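Long-range contact in 4-methyl-5(B-hydroxyethyl)-thiazole monophosphate biosynthesis enzyme (Vibrio cholerae O1 biovar El Tor, PDB 3OT1), which is of unknown function but belongs to the DJ-1/PfpI family and may take part in the biosynthesis of thiazole monophosphate, a thiamin precursor: residues 30-35 with 171-176. Numbering follows the deposited sequence.
Sequences DTLVRA and LAMIAL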
loop_
_atom_site.group_PDB
_atom_site.type_symbol
_atom_site.label_atom_id
_atom_site.label_comp_id
_atom_site.label_asym_id
_atom_site.label_seq_id
_atom_site.Cartn_x
_atom_site.Cartn_y
_atom_site.Cartn_z
ATOM N N ASP A 30 -7.901 0.313 2.065
ATOM C CA ASP A 30 -8.143 1.521 1.268
ATOM C C ASP A 30 -8.942 1.161 0.014
ATOM O O ASP A 30 -9.961 1.784 -0.293
ATOM C CB ASP A 30 -6.776 2.160 0.956
ATOM C CG ASP A 30 -6.822 3.449 0.204
ATOM O OD1 ASP A 30 -7.684 3.682 -0.647
ATOM O OD2 ASP A 30 -5.892 4.245 0.495
ATOM N N THR A 31 -8.500 0.151 -0.716
ATOM C CA THR A 31 -9.168 -0.219 -1.955
ATOM C C THR A 31 -10.610 -0.622 -1.713
ATOM O O THR A 31 -11.514 -0.231 -2.459
ATOM C CB THR A 31 -8.377 -1.319 -2.698
ATOM O OG1 THR A 31 -7.046 -0.844 -2.946
ATOM C CG2 THR A 31 -9.001 -1.669 -4.034
ATOM N N LEU A 32 -10.855 -1.392 -0.665
ATOM C CA LEU A 32 -12.228 -1.780 -0.370
ATOM C C LEU A 32 -13.082 -0.599 0.074
ATOM O O LEU A 32 -14.257 -0.545 -0.291
ATOM C CB LEU A 32 -12.234 -2.895 0.678
ATOM C CG LEU A 32 -11.649 -4.232 0.232
ATOM C CD1 LEU A 32 -11.419 -5.164 1.421
ATOM C CD2 LEU A 32 -12.558 -4.862 -0.799
ATOM N N VAL A 33 -12.511 0.342 0.819
ATOM C CA VAL A 33 -13.243 1.539 1.191
ATOM C C VAL A 33 -13.607 2.372 -0.056
ATOM O O VAL A 33 -14.700 2.938 -0.148
ATOM C CB VAL A 33 -12.461 2.348 2.255
ATOM C CG1 VAL A 33 -13.081 3.711 2.442
ATOM C CG2 VAL A 33 -12.430 1.571 3.575
ATOM N N ARG A 34 -12.715 2.427 -1.028
ATOM C CA ARG A 34 -12.984 3.101 -2.277
ATOM C C ARG A 34 -14.179 2.519 -3.015
ATOM O O ARG A 34 -14.844 3.208 -3.796
ATOM C CB ARG A 34 -11.758 3.084 -3.205
ATOM C CG ARG A 34 -10.628 4.009 -2.748
ATOM C CD ARG A 34 -9.363 3.730 -3.528
ATOM N NE ARG A 34 -8.299 4.683 -3.228
ATOM C CZ ARG A 34 -7.808 5.608 -4.045
ATOM N NH1 ARG A 34 -8.254 5.747 -5.281
ATOM N NH2 ARG A 34 -6.825 6.376 -3.583
ATOM N N ALA A 35 -14.395 1.226 -2.805
ATOM C CA ALA A 35 -15.501 0.488 -3.409
ATOM C C ALA A 35 -16.784 0.578 -2.604
ATOM O O ALA A 35 -17.766 -0.085 -2.955
ATOM C CB ALA A 35 -15.108 -0.980 -3.605
ATOM N N LEU A 171 -8.762 -5.587 -5.780
ATOM C CA LEU A 171 -9.687 -5.333 -6.877
ATOM C C LEU A 171 -10.436 -6.602 -7.279
ATOM O O LEU A 171 -11.632 -6.531 -7.582
ATOM C CB LEU A 171 -8.952 -4.712 -8.055
ATOM C CG LEU A 171 -8.467 -3.276 -7.788
ATOM C CD1 LEU A 171 -7.398 -2.875 -8.811
ATOM C CD2 LEU A 171 -9.607 -2.266 -7.717
ATOM N N ALA A 172 -9.766 -7.750 -7.265
ATOM C CA ALA A 172 -10.441 -9.024 -7.535
ATOM C C ALA A 172 -11.494 -9.313 -6.468
ATOM O O ALA A 172 -12.572 -9.822 -6.779
ATOM C CB ALA A 172 -9.422 -10.153 -7.573
HETATM N N MSE A 173 -11.197 -8.991 -5.212
HETATM C CA MSE A 173 -12.193 -9.128 -4.155
HETATM C C MSE A 173 -13.440 -8.315 -4.465
HETATM O O MSE A 173 -14.555 -8.802 -4.325
HETATM C CB MSE A 173 -11.656 -8.660 -2.804
HETATM C CG MSE A 173 -10.662 -9.537 -2.097
HETATM SE SE MSE A 173 -10.227 -8.894 -0.343
HETATM C CE MSE A 173 -11.765 -9.089 0.128
ATOM N N ILE A 174 -13.254 -7.078 -4.879
ATOM C CA ILE A 174 -14.388 -6.241 -5.265
ATOM C C ILE A 174 -15.170 -6.868 -6.408
ATOM O O ILE A 174 -16.411 -6.908 -6.376
ATOM C CB ILE A 174 -13.945 -4.818 -5.631
ATOM C CG1 ILE A 174 -13.355 -4.094 -4.419
ATOM C CG2 ILE A 174 -15.121 -3.998 -6.183
ATOM C CD1 ILE A 174 -12.450 -2.908 -4.808
ATOM N N ALA A 175 -14.459 -7.340 -7.427
ATOM C CA ALA A 175 -15.122 -7.957 -8.574
ATOM C C ALA A 175 -15.992 -9.140 -8.119
ATOM O O ALA A 175 -17.143 -9.273 -8.579
ATOM C CB ALA A 175 -14.118 -8.374 -9.618
ATOM N N LEU A 176 -15.471 -9.975 -7.224
ATOM C CA LEU A 176 -16.214 -11.140 -6.730
ATOM C C LEU A 176 -17.409 -10.748 -5.894
ATOM O O LEU A 176 -18.477 -11.355 -5.993
ATOM C CB LEU A 176 -15.290 -12.051 -5.914
ATOM C CG LEU A 176 -14.250 -12.803 -6.732
ATOM C CD1 LEU A 176 -13.171 -13.362 -5.853
ATOM C CD2 LEU A 176 -14.887 -13.916 -7.566
#
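Ile174 sets CG1 anti to its own carbonyl carbon (chi1 -65°), and a nearly extended chi2 of 159° carries CD1 on to Thr31 and Ala35; Thr31 answers with CG2 anti to its backbone N, leaving OG1 beside that N. CD1 of Ile174 lies 3.5 Å from Ala35 CB, tighter than usual for two carbons, and 3.7 Å from Thr31 CG2. The same methyl comes within 3.7 Å of the carbonyl oxygen Thr31 O. Ala35 rests its CB on CG1 as well as CD1 of Ile174.

Thr31 CG2 also touches Leu171, whose CD2 is 3.8 Å away, the two side chains crossing at about a right angle. Leu32 divides its two methyls between Ile174 and Met173. The Leu32 and Ile174 side chains run past each other in opposite directions, with Leu32 CD2 3.8 Å from Ile174 CG1, while Leu32 CD1 meets the terminal CE of Met173, present as selenomethionine, more loosely, at 4.1 Å.

The axes of the two short helical segments run 9.7 Å apart at their closest and cross at -35°. Helices 22-34 and 166-178 thus pack side by side within the DJ-1/PfpI fold, with Met173 reaching on to Leu158 of sheet strand 157-160. Val186 of helix 180-187 adjoins both Ala35 and Leu171. The hydroxyl of Thr31 is hydrogen-bonded to the carbonyl oxygen of Ile27 one turn earlier, so its methyl, not its polar group, serves the interface. No hydrogen bond or salt bridge joins the two segments: their buried union rests on the fit of aliphatic branches and the selenomethionine methyl, with dispersion and the exclusion of water as the likely sources of its stability.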